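Local coordinates for type 4 fimbrial biogenesis protein PilY1 (Pseudomonas aeruginosa, PDB 3HX6), which primes type IV pilus assembly and takes part in twitching motility and host-cell adhesion, with calcium binding and release apparently regulating pilus retraction, at residues Leu277-Leu282 / Arg307-Gly312; Gly311-Tyr316 / Thr384-Arg389; Thr494-Ala499 / Leu549-Gly554. The protein carries 3 engineered substitutions. All coordinates share one frame; numbering follows the deposited sequence.

Interaction 1 of 3, residues Leu277-Leu282 / Arg307-Gly312; sequences LWRFDL and RVSFGG
The last two strands of a four-stranded antiparallel β-propeller blade meet here, with F280 opposite V308 as a non-hydrogen-bonded pair and D281 opposite R307 as a hydrogen-bonded one. D281 N reaches R307 O at 2.7 Å, and R307 N returns to D281 O at 3.1 Å. S309 N bonds to R279 O at 2.8 Å. S309 OG takes a nearly straight bond from R279 NE (2.9 Å, 173°), lying in the guanidinium plane, and also turns to D281 OD2, at a doubtfully short distance. CG of R279 lies opposite its backbone N (chi1 -165°) and the chain bends at chi3, which brings the guanidinium under F310: CE2 lies over its centre, the two planes 38° apart. R279 NH2 forms a salt bridge with D281 OD2 (3.0 Å), linking R279, D281 and R307 in one charge network; NH1 continues to D373 and Q375. D281 OD1 comes over one face of the R307 guanidinium in a salt bridge to NH2 (3.2 Å), while R307 NH1 bonds to S305 O. Two waters lie at hydrogen-bonding distance from OD1; one accepts from F310 N, the other from R307 NH2. On the opposite face V308 CG2 touches F280 CE1 at 4.0 Å, and CG1 packs on W278. Strand 235-241 of the preceding blade lies against W278, F280 and V308; strand 267-272, just after the calcium ligand D266, flanks 277-282.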
loop_
_atom_site.group_PDB
_atom_site.type_symbol
_atom_site.label_atom_id
_atom_site.label_comp_id
_atom_site.label_asym_id
_atom_site.label_seq_id
_atom_site.Cartn_x
_atom_site.Cartn_y
_atom_site.Cartn_z
ATOM N N LEU A 277 7.420 12.509 32.580
ATOM C CA LEU A 277 6.531 12.255 31.449
ATOM C C LEU A 277 5.245 12.984 31.827
ATOM O O LEU A 277 4.500 12.548 32.710
ATOM C CB LEU A 277 6.276 10.753 31.276
ATOM C CG LEU A 277 5.629 10.259 29.970
ATOM C CD1 LEU A 277 4.233 10.847 29.813
ATOM C CD2 LEU A 277 6.509 10.630 28.784
ATOM N N TRP A 278 4.991 14.103 31.164
ATOM C CA TRP A 278 3.816 14.905 31.468
ATOM C C TRP A 278 2.618 14.631 30.581
ATOM O O TRP A 278 2.768 14.222 29.437
ATOM C CB TRP A 278 4.141 16.396 31.326
ATOM C CG TRP A 278 5.303 16.862 32.130
ATOM C CD1 TRP A 278 6.588 17.029 31.700
ATOM C CD2 TRP A 278 5.292 17.208 33.518
ATOM N NE1 TRP A 278 7.384 17.464 32.740
ATOM C CE2 TRP A 278 6.613 17.580 33.867
ATOM C CE3 TRP A 278 4.292 17.241 34.503
ATOM C CZ2 TRP A 278 6.962 17.981 35.163
ATOM C CZ3 TRP A 278 4.638 17.643 35.796
ATOM C CH2 TRP A 278 5.965 18.008 36.112
ATOM N N ARG A 279 1.424 14.840 31.129
ATOM C CA ARG A 279 0.220 14.732 30.326
ATOM C C ARG A 279 -0.450 16.085 30.490
ATOM O O ARG A 279 -0.349 16.720 31.548
ATOM C CB ARG A 279 -0.740 13.640 30.790
ATOM C CG ARG A 279 -1.776 13.338 29.695
ATOM C CD ARG A 279 -2.895 12.415 30.151
ATOM N NE ARG A 279 -3.873 13.106 30.984
ATOM C CZ ARG A 279 -4.933 12.514 31.524
ATOM N NH1 ARG A 279 -5.147 11.218 31.317
ATOM N NH2 ARG A 279 -5.786 13.214 32.257
ATOM N N PHE A 280 -1.120 16.526 29.436
ATOM C CA PHE A 280 -1.807 17.802 29.436
ATOM C C PHE A 280 -3.228 17.536 28.975
ATOM O O PHE A 280 -3.443 16.770 28.040
ATOM C CB PHE A 280 -1.124 18.763 28.457
ATOM C CG PHE A 280 0.339 19.005 28.752
ATOM C CD1 PHE A 280 0.740 20.115 29.484
ATOM C CD2 PHE A 280 1.313 18.113 28.295
ATOM C CE1 PHE A 280 2.094 20.344 29.762
ATOM C CE2 PHE A 280 2.670 18.327 28.565
ATOM C CZ PHE A 280 3.062 19.447 29.301
ATOM N N ASP A 281 -4.195 18.146 29.653
ATOM C CA ASP A 281 -5.593 17.997 29.288
ATOM C C ASP A 281 -5.878 19.091 28.273
ATOM O O ASP A 281 -5.744 20.276 28.585
ATOM C CB ASP A 281 -6.505 18.201 30.501
ATOM C CG ASP A 281 -6.424 17.059 31.507
ATOM O OD1 ASP A 281 -7.044 17.185 32.586
ATOM O OD2 ASP A 281 -5.753 16.043 31.226
ATOM N N LEU A 282 -6.256 18.699 27.061
ATOM C CA LEU A 282 -6.563 19.676 26.032
ATOM C C LEU A 282 -8.069 19.689 25.806
ATOM O O LEU A 282 -8.539 19.730 24.672
ATOM C CB LEU A 282 -5.814 19.354 24.727
ATOM C CG LEU A 282 -4.282 19.260 24.844
ATOM C CD1 LEU A 282 -3.661 19.080 23.449
ATOM C CD2 LEU A 282 -3.724 20.520 25.524
ATOM N N ARG A 307 -4.825 22.479 30.530
ATOM C CA ARG A 307 -4.047 22.449 31.764
ATOM C C ARG A 307 -3.154 21.219 31.847
ATOM O O ARG A 307 -3.381 20.230 31.150
ATOM C CB ARG A 307 -5.015 22.413 32.949
ATOM C CG ARG A 307 -5.933 21.196 32.868
ATOM C CD ARG A 307 -7.079 21.198 33.872
ATOM N NE ARG A 307 -8.029 20.124 33.562
ATOM C CZ ARG A 307 -8.841 20.112 32.502
ATOM N NH1 ARG A 307 -8.840 21.120 31.637
ATOM N NH2 ARG A 307 -9.649 19.081 32.292
ATOM N N VAL A 308 -2.139 21.288 32.704
ATOM C CA VAL A 308 -1.272 20.146 32.904
ATOM C C VAL A 308 -2.190 19.182 33.646
ATOM O O VAL A 308 -2.925 19.597 34.543
ATOM C CB VAL A 308 -0.066 20.474 33.804
ATOM C CG1 VAL A 308 0.843 19.259 33.893
ATOM C CG2 VAL A 308 0.688 21.676 33.262
ATOM N N SER A 309 -2.159 17.911 33.266
ATOM C CA SER A 309 -3.011 16.904 33.880
ATOM C C SER A 309 -2.571 16.533 35.290
ATOM O O SER A 309 -1.522 16.958 35.761
ATOM C CB SER A 309 -3.017 15.630 33.021
ATOM O OG SER A 309 -3.363 15.900 31.669
ATOM N N PHE A 310 -3.400 15.742 35.963
ATOM C CA PHE A 310 -3.068 15.246 37.289
ATOM C C PHE A 310 -2.691 16.335 38.287
ATOM O O PHE A 310 -1.853 16.113 39.162
ATOM C CB PHE A 310 -1.913 14.253 37.149
ATOM C CG PHE A 310 -2.092 13.276 36.010
ATOM C CD1 PHE A 310 -1.020 12.929 35.198
ATOM C CD2 PHE A 310 -3.334 12.702 35.756
ATOM C CE1 PHE A 310 -1.188 12.026 34.149
ATOM C CE2 PHE A 310 -3.509 11.797 34.708
ATOM C CZ PHE A 310 -2.440 11.460 33.906
ATOM N N GLY A 311 -3.298 17.507 38.147
ATOM C CA GLY A 311 -3.015 18.602 39.058
ATOM C C GLY A 311 -1.601 19.142 38.992
ATOM O O GLY A 311 -1.171 19.871 39.887
ATOM N N GLY A 312 -0.867 18.804 37.938
ATOM C CA GLY A 312 0.498 19.292 37.836
ATOM C C GLY A 312 1.518 18.213 38.151
ATOM O O GLY A 312 2.721 18.453 38.113
HETATM O O HOH W 1 -6.122 16.273 34.840
HETATM O O HOH W 2 -9.616 16.272 32.817
#

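Interaction 2 of 3, residues Gly311-Tyr316 / Thr384-Arg389; sequences GGQPLY and TPRLTR
The Y316 ring meets L387 at its edge, where L387 CB lies in the ring plane, 3.9 Å from CE2. L387 O approaches the same CE2 obliquely at 3.6 Å, and the ring of Y369, from strand 367-373, meets that of Y316 with planes about 50° apart. A second flat group is the carboxamide of Q313. Its chain runs out fully extended, CG on the far side from the backbone N (chi1 -176°), which carries the amide across to the backbone of T384. NE2 donates to T384 O at 2.9 Å, but the bond is weak because it is bent (128°); OE1 accepts a long, also weak bond from T384 N (3.4 Å). T384 CG2 packs against the amide carbon, 3.6 Å from Q313 CD. Between the backbones two waters do much of the joining. Both donate to L315 O and P385 O; one accepts from T384 OG1 (2.7 Å), the other from L387 N (2.7 Å). This makes the contact a partly wet one, near the surface, although L315 itself packs inward on I371 and D373. At the far end R389 CG approaches Y316 OH at 4.0 Å, and its guanidinium forms a salt bridge with D437. L315 and Y316 both face L277, a classic β bulge in the blade's outermost strand, at the place where it meets the loop after strand 367-373 of the following sheet.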
loop_
_atom_site.group_PDB
_atom_site.type_symbol
_atom_site.label_atom_id
_atom_site.label_comp_id
_atom_site.label_asym_id
_atom_site.label_seq_id
_atom_site.Cartn_x
_atom_site.Cartn_y
_atom_site.Cartn_z
ATOM N N GLY A 311 -3.298 17.507 38.147
ATOM C CA GLY A 311 -3.015 18.602 39.058
ATOM C C GLY A 311 -1.601 19.142 38.992
ATOM O O GLY A 311 -1.171 19.871 39.887
ATOM N N GLY A 312 -0.867 18.804 37.938
ATOM C CA GLY A 312 0.498 19.292 37.836
ATOM C C GLY A 312 1.518 18.213 38.151
ATOM O O GLY A 312 2.721 18.453 38.113
ATOM N N GLN A 313 1.031 17.022 38.480
ATOM C CA GLN A 313 1.904 15.895 38.776
ATOM C C GLN A 313 2.183 15.170 37.464
ATOM O O GLN A 313 1.284 15.004 36.640
ATOM C CB GLN A 313 1.218 14.918 39.732
ATOM C CG GLN A 313 2.104 13.753 40.175
ATOM C CD GLN A 313 1.310 12.645 40.850
ATOM O OE1 GLN A 313 0.161 12.848 41.263
ATOM N NE2 GLN A 313 1.920 11.469 40.972
ATOM N N PRO A 314 3.431 14.731 37.249
ATOM C CA PRO A 314 3.733 14.023 36.002
ATOM C C PRO A 314 3.215 12.592 36.092
ATOM O O PRO A 314 3.080 12.038 37.187
ATOM C CB PRO A 314 5.257 14.090 35.931
ATOM C CG PRO A 314 5.649 14.025 37.398
ATOM C CD PRO A 314 4.653 14.971 38.039
ATOM N N LEU A 315 2.903 11.996 34.947
ATOM C CA LEU A 315 2.419 10.621 34.935
ATOM C C LEU A 315 3.498 9.722 35.525
ATOM O O LEU A 315 3.206 8.725 36.189
ATOM C CB LEU A 315 2.140 10.165 33.500
ATOM C CG LEU A 315 1.648 8.727 33.319
ATOM C CD1 LEU A 315 0.168 8.632 33.727
ATOM C CD2 LEU A 315 1.809 8.317 31.865
ATOM N N TYR A 316 4.748 10.097 35.278
ATOM C CA TYR A 316 5.891 9.311 35.720
ATOM C C TYR A 316 7.171 10.155 35.680
ATOM O O TYR A 316 7.244 11.158 34.967
ATOM C CB TYR A 316 6.026 8.105 34.775
ATOM C CG TYR A 316 6.995 7.037 35.216
ATOM C CD1 TYR A 316 8.305 7.001 34.731
ATOM C CD2 TYR A 316 6.605 6.066 36.141
ATOM C CE1 TYR A 316 9.209 6.017 35.165
ATOM C CE2 TYR A 316 7.495 5.084 36.577
ATOM C CZ TYR A 316 8.788 5.063 36.090
ATOM O OH TYR A 316 9.651 4.085 36.534
ATOM N N THR A 384 -2.578 11.329 39.963
ATOM C CA THR A 384 -2.267 10.064 39.322
ATOM C C THR A 384 -1.305 9.301 40.226
ATOM O O THR A 384 -0.520 9.902 40.969
ATOM C CB THR A 384 -1.630 10.298 37.928
ATOM O OG1 THR A 384 -1.512 9.055 37.234
ATOM C CG2 THR A 384 -0.254 10.931 38.070
ATOM N N PRO A 385 -1.357 7.965 40.184
ATOM C CA PRO A 385 -0.467 7.159 41.022
ATOM C C PRO A 385 1.000 7.526 40.822
ATOM O O PRO A 385 1.437 7.797 39.699
ATOM C CB PRO A 385 -0.771 5.734 40.571
ATOM C CG PRO A 385 -2.236 5.810 40.195
ATOM C CD PRO A 385 -2.281 7.111 39.418
ATOM N N ARG A 386 1.758 7.553 41.912
ATOM C CA ARG A 386 3.178 7.859 41.816
ATOM C C ARG A 386 3.856 6.501 41.711
ATOM O O ARG A 386 3.787 5.696 42.640
ATOM C CB ARG A 386 3.663 8.597 43.060
ATOM C CG ARG A 386 5.069 9.146 42.911
ATOM C CD ARG A 386 5.618 9.612 44.229
ATOM N NE ARG A 386 6.990 10.079 44.086
ATOM C CZ ARG A 386 7.757 10.465 45.099
ATOM N NH1 ARG A 386 7.282 10.439 46.339
ATOM N NH2 ARG A 386 8.997 10.873 44.870
ATOM N N LEU A 387 4.495 6.244 40.575
ATOM C CA LEU A 387 5.137 4.962 40.342
ATOM C C LEU A 387 6.648 5.008 40.266
ATOM O O LEU A 387 7.257 6.050 40.014
ATOM C CB LEU A 387 4.608 4.326 39.052
ATOM C CG LEU A 387 3.112 4.054 38.893
ATOM C CD1 LEU A 387 2.634 3.148 40.009
ATOM C CD2 LEU A 387 2.349 5.352 38.908
ATOM N N THR A 388 7.231 3.835 40.463
ATOM C CA THR A 388 8.668 3.630 40.436
ATOM C C THR A 388 8.865 2.315 39.680
ATOM O O THR A 388 7.896 1.612 39.406
ATOM C CB THR A 388 9.215 3.514 41.894
ATOM O OG1 THR A 388 9.457 4.829 42.424
ATOM C CG2 THR A 388 10.484 2.706 41.943
ATOM N N ARG A 389 10.102 1.990 39.327
ATOM C CA ARG A 389 10.378 0.740 38.631
ATOM C C ARG A 389 9.796 -0.441 39.407
ATOM O O ARG A 389 9.453 -1.468 38.821
ATOM C CB ARG A 389 11.887 0.547 38.483
ATOM C CG ARG A 389 12.549 1.564 37.583
ATOM C CD ARG A 389 14.055 1.368 37.561
ATOM N NE ARG A 389 14.644 2.101 36.452
ATOM C CZ ARG A 389 15.476 1.571 35.566
ATOM N NH1 ARG A 389 15.830 0.297 35.663
ATOM N NH2 ARG A 389 15.926 2.312 34.565
HETATM O O HOH W 3 0.705 7.603 37.172
HETATM O O HOH W 4 4.310 8.202 38.680
#

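Interaction 3 of 3, residues Thr494-Ala499 / Leu549-Gly554; sequences TVFDLA and LTVNPG
V495, F496 and D497 run antiparallel to N552, V551 and T550, joined by a single β bridge at F496 and V551 that adds the loop 494-499 to the edge of strand 548-550. Two backbone bonds flank the bridge: N552 N to V495 O at 2.8 Å and D497 N to T550 O at 3.0 Å. V495 O also receives a close CA-H contact from V551 CA, 3.2 Å away. D497 forms the centre of an inverse γ turn, closed by a weak bond from L498 N to F496 O, a turn of the chain just past the pairing. F496 makes two of the apolar contacts. With CG beside its own backbone N (chi1 -56°), the ring runs beside the V551 side chain, with CD1 3.7 Å from V551 CG1 and 3.9 Å from L549 CD1; V495 CG2 covers one face. L461 of strand 459-466 and V542 of strand 539-543 close round F496, tying the three-stranded C-terminal sheet to the large mixed sheet. At the other end N552 ND2 makes a weak bond to T494 O at 3.3 Å, and its OD1 weakly accepts G554 N. D497 binds the main-chain N-H groups of Q501 and G502 through its carboxylate; the same OD2 that takes G502 N also accepts a hydrogen bond from a water (2.9 Å), which itself accepts one from T550 N at 2.9 Å.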
loop_
_atom_site.group_PDB
_atom_site.type_symbol
_atom_site.label_atom_id
_atom_site.label_comp_id
_atom_site.label_asym_id
_atom_site.label_seq_id
_atom_site.Cartn_x
_atom_site.Cartn_y
_atom_site.Cartn_z
ATOM N N THR A 494 6.336 -13.566 15.387
ATOM C CA THR A 494 7.499 -12.931 14.788
ATOM C C THR A 494 7.059 -11.602 14.182
ATOM O O THR A 494 6.027 -11.515 13.511
ATOM C CB THR A 494 8.196 -13.868 13.750
ATOM O OG1 THR A 494 8.230 -13.255 12.456
ATOM C CG2 THR A 494 7.492 -15.195 13.685
ATOM N N VAL A 495 7.835 -10.559 14.455
ATOM C CA VAL A 495 7.508 -9.220 13.988
ATOM C C VAL A 495 8.160 -8.826 12.674
ATOM O O VAL A 495 7.493 -8.315 11.777
ATOM C CB VAL A 495 7.877 -8.160 15.079
ATOM C CG1 VAL A 495 9.292 -8.399 15.576
ATOM C CG2 VAL A 495 7.757 -6.741 14.517
ATOM N N PHE A 496 9.457 -9.078 12.559
ATOM C CA PHE A 496 10.196 -8.695 11.367
ATOM C C PHE A 496 10.467 -9.801 10.363
ATOM O O PHE A 496 10.734 -10.943 10.729
ATOM C CB PHE A 496 11.557 -8.106 11.760
ATOM C CG PHE A 496 11.475 -6.936 12.694
ATOM C CD1 PHE A 496 11.025 -5.703 12.247
ATOM C CD2 PHE A 496 11.866 -7.068 14.022
ATOM C CE1 PHE A 496 10.965 -4.612 13.106
ATOM C CE2 PHE A 496 11.812 -5.983 14.894
ATOM C CZ PHE A 496 11.359 -4.750 14.431
ATOM N N ASP A 497 10.392 -9.454 9.087
ATOM C CA ASP A 497 10.749 -10.410 8.057
ATOM C C ASP A 497 12.236 -10.138 7.886
ATOM O O ASP A 497 12.632 -9.292 7.090
ATOM C CB ASP A 497 10.030 -10.146 6.734
ATOM C CG ASP A 497 10.656 -10.915 5.580
ATOM O OD1 ASP A 497 11.102 -12.062 5.811
ATOM O OD2 ASP A 497 10.706 -10.383 4.450
ATOM N N LEU A 498 13.056 -10.837 8.657
ATOM C CA LEU A 498 14.501 -10.655 8.599
ATOM C C LEU A 498 15.137 -11.443 7.466
ATOM O O LEU A 498 16.293 -11.215 7.114
ATOM C CB LEU A 498 15.127 -11.095 9.921
ATOM C CG LEU A 498 14.631 -10.377 11.175
ATOM C CD1 LEU A 498 15.234 -11.031 12.410
ATOM C CD2 LEU A 498 15.019 -8.903 11.101
ATOM N N ALA A 499 14.372 -12.369 6.900
ATOM C CA ALA A 499 14.863 -13.235 5.838
ATOM C C ALA A 499 14.623 -12.733 4.418
ATOM O O ALA A 499 14.843 -13.471 3.460
ATOM C CB ALA A 499 14.253 -14.615 6.004
ATOM N N LEU A 549 11.856 -3.363 6.401
ATOM C CA LEU A 549 11.521 -4.704 6.848
ATOM C C LEU A 549 10.014 -4.883 6.916
ATOM O O LEU A 549 9.317 -4.110 7.573
ATOM C CB LEU A 549 12.132 -4.970 8.225
ATOM C CG LEU A 549 13.649 -4.803 8.362
ATOM C CD1 LEU A 549 14.041 -4.977 9.819
ATOM C CD2 LEU A 549 14.379 -5.816 7.497
ATOM N N THR A 550 9.509 -5.891 6.212
ATOM C CA THR A 550 8.086 -6.169 6.245
ATOM C C THR A 550 7.804 -6.507 7.706
ATOM O O THR A 550 8.573 -7.230 8.339
ATOM C CB THR A 550 7.724 -7.387 5.361
ATOM O OG1 THR A 550 8.152 -7.147 4.013
ATOM C CG2 THR A 550 6.216 -7.623 5.371
ATOM N N VAL A 551 6.718 -5.974 8.250
ATOM C CA VAL A 551 6.394 -6.240 9.642
ATOM C C VAL A 551 5.016 -6.846 9.853
ATOM O O VAL A 551 4.104 -6.668 9.045
ATOM C CB VAL A 551 6.498 -4.959 10.491
ATOM C CG1 VAL A 551 7.945 -4.509 10.571
ATOM C CG2 VAL A 551 5.641 -3.864 9.882
ATOM N N ASN A 552 4.885 -7.571 10.953
ATOM C CA ASN A 552 3.629 -8.202 11.314
ATOM C C ASN A 552 3.152 -7.584 12.624
ATOM O O ASN A 552 3.694 -7.863 13.687
ATOM C CB ASN A 552 3.826 -9.712 11.464
ATOM C CG ASN A 552 2.598 -10.408 12.004
ATOM O OD1 ASN A 552 1.468 -10.000 11.732
ATOM N ND2 ASN A 552 2.812 -11.482 12.762
ATOM N N PRO A 553 2.124 -6.724 12.554
ATOM C CA PRO A 553 1.548 -6.039 13.717
ATOM C C PRO A 553 0.984 -7.002 14.756
ATOM O O PRO A 553 0.722 -6.618 15.890
ATOM C CB PRO A 553 0.453 -5.166 13.102
ATOM C CG PRO A 553 0.923 -4.947 11.697
ATOM C CD PRO A 553 1.430 -6.317 11.321
ATOM N N GLY A 554 0.794 -8.254 14.359
ATOM C CA GLY A 554 0.262 -9.239 15.280
ATOM C C GLY A 554 -0.954 -9.940 14.710
ATOM O O GLY A 554 -1.597 -9.422 13.794
HETATM O O HOH W 5 10.931 -7.514 4.288
#

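Overall arrangement
In this C-terminal domain of PilY1, interactions 1 and 2 follow on from each other, sharing G311 and G312 on strand 307-317; interaction 3 comes later, and none nests in or crosses another. Interaction 1 closes a 24-residue loop without helix or strand and completes a four-stranded propeller blade. It touches interaction 2 directly, L277 pairing with L315 and Y316 while F310 packs on T384. Thus residues 307-316 join the blade's inner neighbour, 277-282, to the loop after strand 367-373 in the next sheet. Interaction 3, its centre about 36 Å from that of interaction 1 across the chain's centre, fastens the C-terminal three-stranded sheet to the loop after strand 477-483.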